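Local coordinates for protein phosphotransferase system, HPr-related proteins (Thermoanaerobacter tengcongensis, PDB 3LE1) that probably acts as the phosphocarrier HPr, a general, non-sugar-specific component of the phosphoenolpyruvate-dependent sugar phosphotransferase system that couples sugar uptake to phosphorylation, at residues W34-D38 and L53-N59. Numbering follows the deposited sequence.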
ATOM      1  N   TRP A  34      -0.357   6.642   3.192  1.00 17.61           N
ATOM      2  CA  TRP A  34      -1.097   5.885   4.190  1.00 17.90           C
ATOM      3  C   TRP A  34      -1.830   4.707   3.564  1.00 19.59           C
ATOM      4  O   TRP A  34      -2.188   4.732   2.380  1.00 20.88           O
ATOM      5  CB  TRP A  34      -2.110   6.781   4.898  1.00 18.23           C
ATOM      6  CG  TRP A  34      -1.527   7.922   5.673  1.00 17.52           C
ATOM      7  CD1 TRP A  34      -1.145   7.910   6.991  1.00 18.74           C
ATOM      8  CD2 TRP A  34      -1.288   9.257   5.199  1.00 17.97           C
ATOM      9  NE1 TRP A  34      -0.688   9.153   7.354  1.00 19.58           N
ATOM     10  CE2 TRP A  34      -0.760   9.996   6.275  1.00 18.71           C
ATOM     11  CE3 TRP A  34      -1.478   9.901   3.970  1.00 16.84           C
ATOM     12  CZ2 TRP A  34      -0.410  11.343   6.159  1.00 16.61           C
ATOM     13  CZ3 TRP A  34      -1.127  11.242   3.857  1.00 17.52           C
ATOM     14  CH2 TRP A  34      -0.592  11.944   4.944  1.00 16.20           C
ATOM     15  N   VAL A  35      -2.043   3.678   4.379  1.00 17.91           N
ATOM     16  CA  VAL A  35      -2.829   2.519   4.031  1.00 17.83           C
ATOM     17  C   VAL A  35      -3.892   2.325   5.109  1.00 14.18           C
ATOM     18  O   VAL A  35      -3.580   2.274   6.292  1.00 12.57           O
ATOM     19  CB  VAL A  35      -1.928   1.290   3.941  1.00 22.75           C
ATOM     20  CG1 VAL A  35      -2.729   0.011   4.014  1.00 24.69           C
ATOM     21  CG2 VAL A  35      -1.133   1.353   2.669  1.00 24.49           C
ATOM     22  N   GLU A  36      -5.150   2.247   4.701  1.00 15.44           N
ATOM     23  CA  GLU A  36      -6.246   2.110   5.646  1.00 18.46           C
ATOM     24  C   GLU A  36      -7.045   0.840   5.394  1.00 16.87           C
ATOM     25  O   GLU A  36      -7.318   0.492   4.252  1.00 14.20           O
ATOM     26  CB  GLU A  36      -7.180   3.320   5.563  1.00 24.56           C
ATOM     27  CG  GLU A  36      -8.467   3.123   6.343  1.00 30.38           C
ATOM     28  CD  GLU A  36      -9.306   4.382   6.434  1.00 35.81           C
ATOM     29  OE1 GLU A  36      -8.874   5.443   5.922  1.00 36.44           O
ATOM     30  OE2 GLU A  36     -10.402   4.311   7.031  1.00 38.68           O
ATOM     31  N   LYS A  37      -7.395   0.147   6.472  1.00 15.94           N
ATOM     32  CA  LYS A  37      -8.363  -0.940   6.413  1.00 17.87           C
ATOM     33  C   LYS A  37      -9.288  -0.824   7.606  1.00 19.56           C
ATOM     34  O   LYS A  37      -8.831  -0.740   8.742  1.00 18.13           O
ATOM     35  CB  LYS A  37      -7.707  -2.321   6.411  1.00 18.51           C
ATOM     36  CG  LYS A  37      -8.746  -3.442   6.369  1.00 19.53           C
ATOM     37  CD  LYS A  37      -8.141  -4.833   6.290  1.00 21.84           C
ATOM     38  CE  LYS A  37      -7.971  -5.466   7.659  1.00 25.13           C
ATOM     39  NZ  LYS A  37      -7.923  -6.961   7.576  1.00 26.91           N
ATOM     40  N   ASP A  38     -10.587  -0.804   7.330  1.00 23.51           N
ATOM     41  CA  ASP A  38     -11.595  -0.769   8.382  1.00 28.61           C
ATOM     42  C   ASP A  38     -11.207   0.171   9.523  1.00 31.53           C
ATOM     43  O   ASP A  38     -10.980  -0.259  10.653  1.00 29.33           O
ATOM     44  CB  ASP A  38     -11.864  -2.177   8.907  1.00 31.35           C
ATOM     45  CG  ASP A  38     -12.471  -3.088   7.848  1.00 36.73           C
ATOM     46  OD1 ASP A  38     -12.702  -2.628   6.708  1.00 38.13           O
ATOM     47  OD2 ASP A  38     -12.727  -4.266   8.163  1.00 39.51           O
ATOM     48  N   LEU A  53      -1.679  -3.728  10.438  1.00 24.70           N
ATOM     49  CA  LEU A  53      -2.907  -3.585   9.674  1.00 22.35           C
ATOM     50  C   LEU A  53      -3.558  -4.940   9.336  1.00 22.60           C
ATOM     51  O   LEU A  53      -4.779  -5.031   9.241  1.00 25.50           O
ATOM     52  CB  LEU A  53      -2.620  -2.763   8.420  1.00 22.07           C
ATOM     53  CG  LEU A  53      -3.654  -1.727   7.977  1.00 22.98           C
ATOM     54  CD1 LEU A  53      -4.297  -2.112   6.678  1.00 23.34           C
ATOM     55  CD2 LEU A  53      -4.716  -1.464   9.041  1.00 21.37           C
ATOM     56  N   GLY A  54      -2.745  -5.983   9.171  1.00 21.42           N
ATOM     57  CA  GLY A  54      -3.253  -7.318   8.905  1.00 20.84           C
ATOM     58  C   GLY A  54      -4.089  -7.395   7.641  1.00 21.35           C
ATOM     59  O   GLY A  54      -5.275  -7.740   7.672  1.00 20.05           O
ATOM     60  N   VAL A  55      -3.471  -7.043   6.520  1.00 20.45           N
ATOM     61  CA  VAL A  55      -4.142  -7.093   5.227  1.00 17.98           C
ATOM     62  C   VAL A  55      -3.927  -8.444   4.552  1.00 21.21           C
ATOM     63  O   VAL A  55      -2.790  -8.821   4.248  1.00 23.39           O
ATOM     64  CB  VAL A  55      -3.611  -6.007   4.283  1.00 15.67           C
ATOM     65  CG1 VAL A  55      -4.367  -6.052   2.957  1.00 17.07           C
ATOM     66  CG2 VAL A  55      -3.721  -4.637   4.943  1.00 13.53           C
ATOM     67  N   SER A  56      -5.016  -9.164   4.327  1.00 20.61           N
ATOM     68  CA  SER A  56      -4.949 -10.475   3.689  1.00 21.83           C
ATOM     69  C   SER A  56      -5.591 -10.436   2.304  1.00 21.52           C
ATOM     70  O   SER A  56      -6.201  -9.445   1.915  1.00 20.43           O
ATOM     71  CB  SER A  56      -5.622 -11.537   4.566  1.00 23.43           C
ATOM     72  OG  SER A  56      -6.936 -11.155   4.931  1.00 25.87           O
ATOM     73  N   GLN A  57      -5.419 -11.519   1.558  1.00 20.86           N
ATOM     74  CA  GLN A  57      -5.992 -11.635   0.231  1.00 20.23           C
ATOM     75  C   GLN A  57      -7.475 -11.321   0.243  1.00 21.26           C
ATOM     76  O   GLN A  57      -8.218 -11.804   1.106  1.00 21.03           O
ATOM     77  CB  GLN A  57      -5.775 -13.053  -0.300  1.00 20.72           C
ATOM     78  CG  GLN A  57      -6.452 -13.327  -1.632  1.00 20.44           C
ATOM     79  CD  GLN A  57      -6.091 -14.684  -2.171  1.00 22.57           C
ATOM     80  OE1 GLN A  57      -6.384 -15.700  -1.547  1.00 23.99           O
ATOM     81  NE2 GLN A  57      -5.442 -14.713  -3.332  1.00 23.51           N
ATOM     82  N   GLY A  58      -7.906 -10.517  -0.720  1.00 23.59           N
ATOM     83  CA  GLY A  58      -9.306 -10.178  -0.849  1.00 26.83           C
ATOM     84  C   GLY A  58      -9.702  -8.905  -0.119  1.00 29.30           C
ATOM     85  O   GLY A  58     -10.751  -8.338  -0.413  1.00 29.79           O
ATOM     86  N   ASN A  59      -8.884  -8.478   0.841  1.00 30.06           N
ATOM     87  CA  ASN A  59      -9.135  -7.241   1.576  1.00 28.07           C
ATOM     88  C   ASN A  59      -9.097  -6.048   0.645  1.00 24.82           C
ATOM     89  O   ASN A  59      -8.229  -5.946  -0.219  1.00 21.39           O
ATOM     90  CB  ASN A  59      -8.086  -7.004   2.669  1.00 26.80           C
ATOM     91  CG  ASN A  59      -8.226  -7.939   3.848  1.00 26.60           C
ATOM     92  OD1 ASN A  59      -9.072  -8.840   3.865  1.00 27.37           O
ATOM     93  ND2 ASN A  59      -7.374  -7.738   4.846  1.00 25.98           N
TER
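The side-chain amide of N59 is flanked on its two faces: K37 crosses obliquely above one, with CD 4.0 Å from N59 CG, while the backbone N of S56 lies against the other. The second flat group is the G54 peptide, whose O accepts a 2.8 Å hydrogen bond from K37 NZ. The ammonium meets this carbonyl at a C=O...N angle of 147°, tilted 32° from its plane. K37 gets there with CG opposite its backbone N and a bend at chi3 (93°) that turns the tip to the loop. At its root, K37 CB presses on L53 CD1 at 3.4 Å, a tight contact; the same methyl meets V35 CG1 at 3.8 Å. A methionine in place of K37 would probably leave G54 O without its ammonium partner. G54, the first residue past helix 47-53, takes positive phi, and a type II turn from S56 to N59, closed by N59 N to S56 O (3.0 Å), leads into strand 60-66. The contact thus ties the end of strand 32-37 to the helix-to-strand connection of the HPr fold; V35 also packs on L63 and V42 of the flanking strands.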